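Exo-beta-1,4-mannosidase (Rhizomucor miehei, PDB 4LYP) hydrolyses terminal, non-reducing beta-D-mannose units from beta-mannosides as a family 5 glycoside hydrolase, and probably also transfers mannosyl groups to other acceptors. Local coordinates at residues A[157-162]-A[189-194]; A[211-216]-A[252-257]. All coordinates share one frame; numbering follows the deposited sequence.

Contact 1. Residues A[157-162]-A[189-194]; sequences GGFGQY and ARFYND
Phe159 and Phe191 lie flat on one another in a face-to-face stack, with ring centroids 3.8 Å apart and planes only 3° from parallel. The rings overlap broadly, slipped slightly against each other: Phe159 CG sits 3.7 Å from Phe191 CG, and the other five ring carbons of Phe159 each have a carbon of Phe191 about as close. The two side chains arrive from different directions, crossing at about a right angle. Phe191 has its CG anti to the backbone N (chi1 -176°), which turns its ring toward Phe159 and Tyr162. Three residues on from Phe159, about one helical turn, Tyr162 closes on the rim of the same ring. Phe191 CE2 lies 3.6 Å from Tyr162 CB, which is in the plane of the Phe191 ring, and the two aromatics form an offset edge-to-face pair, centroids 5.5 Å apart and planes at 78°. Phe191 thus gives a face to Phe159 and an edge to Tyr162, the centre of a buried aromatic cluster. In the TIM barrel, both helices belong to the long excursion between strand 144-148 and strand 230-234, and helix 197-213 of the same excursion packs against the cluster through Leu204 and His208 on Tyr162 and Phe205 on Phe191. On the other flank, Tyr192 joins by its edge, its CE2 being 3.9 Å from CE2 of Phe159. The Tyr192 hydroxyl is hydrogen-bonded to the carbonyl of Gln240, in the loop that follows strand 230-234; Glu238 of that loop lines the pocket holding a guanidine, about 12 Å from the Tyr192 side chain.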
loop_
_atom_site.group_PDB
_atom_site.type_symbol
_atom_site.label_atom_id
_atom_site.label_comp_id
_atom_site.label_asym_id
_atom_site.label_seq_id
_atom_site.Cartn_x
_atom_site.Cartn_y
_atom_site.Cartn_z
ATOM N N GLY A 157 -6.904 -7.512 9.757
ATOM C CA GLY A 157 -6.655 -8.731 10.537
ATOM C C GLY A 157 -5.140 -8.924 10.641
ATOM O O GLY A 157 -4.537 -8.542 11.653
ATOM N N GLY A 158 -4.527 -9.401 9.570
ATOM C CA GLY A 158 -3.078 -9.321 9.449
ATOM C C GLY A 158 -2.352 -10.419 10.269
ATOM O O GLY A 158 -2.932 -11.404 10.722
ATOM N N PHE A 159 -1.042 -10.216 10.448
ATOM C CA PHE A 159 -0.201 -11.239 11.089
ATOM C C PHE A 159 -0.685 -11.521 12.495
ATOM O O PHE A 159 -0.620 -12.675 12.944
ATOM C CB PHE A 159 1.239 -10.800 11.120
ATOM C CG PHE A 159 1.952 -10.851 9.790
ATOM C CD1 PHE A 159 1.322 -11.157 8.620
ATOM C CD2 PHE A 159 3.286 -10.514 9.724
ATOM C CE1 PHE A 159 1.984 -11.218 7.407
ATOM C CE2 PHE A 159 3.992 -10.579 8.535
ATOM C CZ PHE A 159 3.352 -10.899 7.350
ATOM N N GLY A 160 -1.225 -10.535 13.237
ATOM C CA GLY A 160 -1.762 -10.797 14.560
ATOM C C GLY A 160 -2.952 -11.714 14.524
ATOM O O GLY A 160 -3.129 -12.523 15.435
ATOM N N GLN A 161 -3.763 -11.637 13.478
ATOM C CA GLN A 161 -4.878 -12.557 13.323
ATOM C C GLN A 161 -4.359 -13.970 13.041
ATOM O O GLN A 161 -4.902 -14.925 13.580
ATOM C CB GLN A 161 -5.858 -12.072 12.254
ATOM C CG GLN A 161 -7.017 -13.029 12.084
ATOM C CD GLN A 161 -7.805 -13.186 13.371
ATOM O OE1 GLN A 161 -8.267 -12.197 13.945
ATOM N NE2 GLN A 161 -7.995 -14.429 13.858
ATOM N N TYR A 162 -3.363 -14.110 12.160
ATOM C CA TYR A 162 -2.805 -15.467 11.958
ATOM C C TYR A 162 -2.298 -16.027 13.277
ATOM O O TYR A 162 -2.506 -17.230 13.577
ATOM C CB TYR A 162 -1.710 -15.483 10.903
ATOM C CG TYR A 162 -2.150 -15.381 9.472
ATOM C CD1 TYR A 162 -2.335 -14.160 8.835
ATOM C CD2 TYR A 162 -2.419 -16.513 8.713
ATOM C CE1 TYR A 162 -2.690 -14.063 7.515
ATOM C CE2 TYR A 162 -2.756 -16.434 7.380
ATOM C CZ TYR A 162 -2.864 -15.209 6.755
ATOM O OH TYR A 162 -3.102 -15.190 5.428
ATOM N N ALA A 189 4.534 -10.160 15.812
ATOM C CA ALA A 189 5.808 -10.602 15.259
ATOM C C ALA A 189 6.095 -12.066 15.550
ATOM O O ALA A 189 6.991 -12.635 14.951
ATOM C CB ALA A 189 6.948 -9.708 15.734
ATOM N N ARG A 190 5.353 -12.685 16.485
ATOM C CA ARG A 190 5.430 -14.137 16.671
ATOM C C ARG A 190 5.184 -14.865 15.378
ATOM O O ARG A 190 5.689 -15.988 15.184
ATOM C CB ARG A 190 4.470 -14.604 17.739
ATOM C CG ARG A 190 4.855 -14.088 19.133
ATOM C CD ARG A 190 4.065 -14.729 20.238
ATOM N NE ARG A 190 2.715 -14.322 20.110
ATOM C CZ ARG A 190 1.681 -14.823 20.846
ATOM N NH1 ARG A 190 1.896 -15.862 21.647
ATOM N NH2 ARG A 190 0.421 -14.371 20.729
ATOM N N PHE A 191 4.451 -14.260 14.452
ATOM C CA PHE A 191 4.222 -14.798 13.111
ATOM C C PHE A 191 5.491 -15.272 12.429
ATOM O O PHE A 191 5.470 -16.317 11.741
ATOM C CB PHE A 191 3.539 -13.711 12.283
ATOM C CG PHE A 191 3.127 -14.141 10.875
ATOM C CD1 PHE A 191 4.048 -14.092 9.819
ATOM C CD2 PHE A 191 1.830 -14.542 10.631
ATOM C CE1 PHE A 191 3.670 -14.507 8.500
ATOM C CE2 PHE A 191 1.461 -14.919 9.340
ATOM C CZ PHE A 191 2.355 -14.870 8.290
ATOM N N TYR A 192 6.609 -14.530 12.570
ATOM C CA TYR A 192 7.871 -14.940 11.966
ATOM C C TYR A 192 8.986 -15.189 12.994
ATOM O O TYR A 192 9.971 -15.775 12.649
ATOM C CB TYR A 192 8.305 -13.965 10.878
ATOM C CG TYR A 192 8.170 -12.473 11.237
ATOM C CD1 TYR A 192 8.934 -11.875 12.164
ATOM C CD2 TYR A 192 7.169 -11.698 10.607
ATOM C CE1 TYR A 192 8.810 -10.514 12.480
ATOM C CE2 TYR A 192 7.018 -10.357 10.910
ATOM C CZ TYR A 192 7.822 -9.762 11.847
ATOM O OH TYR A 192 7.634 -8.427 12.131
ATOM N N ASN A 193 8.824 -14.779 14.251
ATOM C CA ASN A 193 9.926 -14.911 15.240
ATOM C C ASN A 193 9.751 -16.089 16.208
ATOM O O ASN A 193 10.707 -16.488 16.885
ATOM C CB ASN A 193 10.030 -13.622 16.095
ATOM C CG ASN A 193 10.705 -12.497 15.346
ATOM O OD1 ASN A 193 11.400 -12.738 14.355
ATOM N ND2 ASN A 193 10.469 -11.275 15.832
ATOM N N ASP A 194 8.561 -16.661 16.337
ATOM C CA ASP A 194 8.336 -17.692 17.356
ATOM C C ASP A 194 8.527 -19.059 16.691
ATOM O O ASP A 194 7.876 -19.375 15.684
ATOM C CB ASP A 194 6.963 -17.551 17.951
ATOM C CG ASP A 194 6.714 -18.610 18.990
ATOM O OD1 ASP A 194 6.761 -18.239 20.211
ATOM O OD2 ASP A 194 6.463 -19.768 18.721
#

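Contact 2. Residues A[211-216]-A[252-257]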
loop_
_atom_site.group_PDB
_atom_site.type_symbol
_atom_site.label_atom_id
_atom_site.label_comp_id
_atom_site.label_asym_id
_atom_site.label_seq_id
_atom_site.Cartn_x
_atom_site.Cartn_y
_atom_site.Cartn_z
ATOM N N THR A 211 -3.753 -19.238 -3.159
ATOM C CA THR A 211 -5.134 -19.071 -3.602
ATOM C C THR A 211 -5.235 -17.771 -4.428
ATOM O O THR A 211 -5.894 -17.768 -5.472
ATOM C CB THR A 211 -6.045 -18.989 -2.396
ATOM O OG1 THR A 211 -6.007 -20.224 -1.691
ATOM C CG2 THR A 211 -7.488 -18.741 -2.837
ATOM N N VAL A 212 -4.580 -16.687 -4.020
ATOM C CA VAL A 212 -4.641 -15.450 -4.815
ATOM C C VAL A 212 -3.880 -15.587 -6.102
ATOM O O VAL A 212 -4.382 -15.189 -7.184
ATOM C CB VAL A 212 -4.172 -14.232 -3.993
ATOM C CG1 VAL A 212 -4.303 -12.965 -4.792
ATOM C CG2 VAL A 212 -4.974 -14.116 -2.696
ATOM N N GLN A 213 -2.687 -16.158 -6.092
ATOM C CA GLN A 213 -1.909 -16.268 -7.328
ATOM C C GLN A 213 -2.610 -17.125 -8.368
ATOM O O GLN A 213 -2.450 -16.933 -9.573
ATOM C CB GLN A 213 -0.508 -16.795 -7.053
ATOM C CG GLN A 213 0.359 -15.800 -6.281
ATOM C CD GLN A 213 1.796 -16.296 -6.134
ATOM O OE1 GLN A 213 2.065 -17.460 -5.872
ATOM N NE2 GLN A 213 2.735 -15.406 -6.355
ATOM N N ASN A 214 -3.410 -18.133 -7.902
ATOM C CA ASN A 214 -4.135 -19.030 -8.830
ATOM C C ASN A 214 -5.568 -18.661 -9.053
ATOM O O ASN A 214 -6.313 -19.390 -9.708
ATOM C CB ASN A 214 -3.968 -20.449 -8.297
ATOM C CG ASN A 214 -2.555 -20.908 -8.543
ATOM O OD1 ASN A 214 -2.221 -21.355 -9.657
ATOM N ND2 ASN A 214 -1.683 -20.715 -7.564
ATOM N N ARG A 215 -6.014 -17.498 -8.579
ATOM C CA ARG A 215 -7.417 -17.082 -8.770
ATOM C C ARG A 215 -7.681 -16.895 -10.270
ATOM O O ARG A 215 -6.908 -16.219 -10.952
ATOM C CB ARG A 215 -7.579 -15.717 -8.028
ATOM C CG ARG A 215 -8.969 -15.031 -8.290
ATOM C CD ARG A 215 -10.136 -15.837 -7.695
ATOM N NE ARG A 215 -11.350 -15.039 -7.862
ATOM C CZ ARG A 215 -12.497 -15.339 -7.243
ATOM N NH1 ARG A 215 -12.578 -16.410 -6.415
ATOM N NH2 ARG A 215 -13.539 -14.544 -7.391
ATOM N N ARG A 216 -8.804 -17.445 -10.730
ATOM C CA ARG A 216 -9.304 -17.086 -12.038
ATOM C C ARG A 216 -10.175 -15.871 -11.891
ATOM O O ARG A 216 -11.211 -15.876 -11.171
ATOM C CB ARG A 216 -10.080 -18.284 -12.650
ATOM C CG ARG A 216 -10.604 -17.942 -14.037
ATOM C CD ARG A 216 -11.353 -19.160 -14.564
ATOM N NE ARG A 216 -12.048 -18.757 -15.811
ATOM C CZ ARG A 216 -13.227 -18.084 -15.932
ATOM N NH1 ARG A 216 -14.005 -17.750 -14.866
ATOM N NH2 ARG A 216 -13.611 -17.732 -17.164
ATOM N N THR A 252 10.861 -16.363 -2.221
ATOM C CA THR A 252 11.138 -17.458 -3.154
ATOM C C THR A 252 9.847 -18.239 -3.400
ATOM O O THR A 252 9.555 -18.626 -4.531
ATOM C CB THR A 252 12.231 -18.370 -2.545
ATOM O OG1 THR A 252 13.405 -17.619 -2.521
ATOM C CG2 THR A 252 12.465 -19.667 -3.399
ATOM N N PHE A 253 9.027 -18.437 -2.356
ATOM C CA PHE A 253 7.738 -19.107 -2.506
ATOM C C PHE A 253 6.865 -18.328 -3.494
ATOM O O PHE A 253 6.257 -18.881 -4.400
ATOM C CB PHE A 253 7.017 -19.217 -1.148
ATOM C CG PHE A 253 5.678 -19.840 -1.218
ATOM C CD1 PHE A 253 5.539 -21.222 -1.164
ATOM C CD2 PHE A 253 4.532 -19.060 -1.395
ATOM C CE1 PHE A 253 4.249 -21.800 -1.246
ATOM C CE2 PHE A 253 3.310 -19.642 -1.508
ATOM C CZ PHE A 253 3.155 -20.999 -1.423
ATOM N N ILE A 254 6.790 -16.990 -3.304
ATOM C CA ILE A 254 5.946 -16.156 -4.145
ATOM C C ILE A 254 6.447 -16.190 -5.612
ATOM O O ILE A 254 5.637 -16.341 -6.515
ATOM C CB ILE A 254 5.919 -14.687 -3.625
ATOM C CG1 ILE A 254 5.177 -14.659 -2.316
ATOM C CG2 ILE A 254 5.313 -13.726 -4.618
ATOM C CD1 ILE A 254 5.293 -13.331 -1.599
ATOM N N LYS A 255 7.769 -16.088 -5.795
ATOM C CA LYS A 255 8.329 -16.087 -7.139
ATOM C C LYS A 255 8.077 -17.415 -7.847
ATOM O O LYS A 255 7.676 -17.457 -9.017
ATOM C CB LYS A 255 9.836 -15.818 -7.053
ATOM C CG LYS A 255 10.483 -15.773 -8.428
ATOM C CD LYS A 255 10.164 -14.644 -9.353
ATOM C CE LYS A 255 10.689 -13.346 -8.842
ATOM N NZ LYS A 255 10.537 -12.179 -9.864
ATOM N N LYS A 256 8.279 -18.535 -7.143
ATOM C CA LYS A 256 8.020 -19.838 -7.766
ATOM C C LYS A 256 6.493 -19.991 -8.082
ATOM O O LYS A 256 6.123 -20.601 -9.071
ATOM C CB LYS A 256 8.481 -20.952 -6.826
ATOM C CG LYS A 256 10.040 -21.090 -6.781
ATOM C CD LYS A 256 10.456 -22.290 -5.955
ATOM C CE LYS A 256 11.942 -22.712 -6.089
ATOM N NZ LYS A 256 12.942 -21.705 -5.703
ATOM N N GLY A 257 5.648 -19.343 -7.249
ATOM C CA GLY A 257 4.212 -19.416 -7.513
ATOM C C GLY A 257 3.775 -18.621 -8.746
ATOM O O GLY A 257 2.790 -18.970 -9.360
HETATM O O HOH W 1 1.165 -20.940 -8.124
#
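Gly257 O takes a 2.8 Å hydrogen bond from a water molecule, and the oxygen of that water in turn accepts from Asn214 ND2 at 2.9 Å. The amide nitrogen of Asn214 also binds the carbonyl of Tyr210 in the helix that has just ended, which fixes how the amide is turned, while OD1 is held by Lys225. Asn214 therefore meets helix 244-257 through the water and makes no close touch of its own. The direct bond comes from the next residue back: Gln213 NE2 donates to Ile254 O over 3.1 Å, and the N-H points almost straight at the oxygen (171°). The acceptor lies close to the plane of the Gln213 amide, although the nitrogen is itself tilted somewhat out of the Ile254 carbonyl plane. Beyond CG the glutamine is extended (chi2 -175°), which spans the gap between the two helices and brings the amide over the last turn of helix 244-257. There NE2 also rests 3.5 Å from Ile254 CG2, and OE1 packs 3.3 Å from Gly257 CA. A glycine at this position lets the amide oxygen come right up to the backbone. Helices 197-213 and 244-257 flank strand 230-234 on the outside of the TIM barrel, and they meet here at their C-terminal ends; Trp233 of the strand lies beneath, touched by both Gln213 and Ile254. The contact thus pairs two side-chain amides with carbonyls of a helix's last turn, one directly and one through water. Since the C-terminal end of a helix is the negative end of its dipole, N-H donors placed there probably interact favourably with it as well as with the single oxygens they bind.

Following the chain from the N terminus, strand 144-148 leads into helix 158-167, and contact 1 closes a loop of 26 intervening residues when helix 181-193 comes back onto the start of that helix. Helix 197-213 follows directly and ends in contact 2, whose loop passes through strand 230-234 before helix 244-257 returns to meet it. The two loops are in series, neither nested nor crossed, with centres 20 Å apart and nearest atoms about 8 Å apart. Contact 1 ties together helices within one excursion of the barrel; contact 2 joins the last helix of that excursion to the helix after the next strand. Helix 197-213 is the physical bridge, packing on the rings of contact 1 and supplying Gln213 to contact 2.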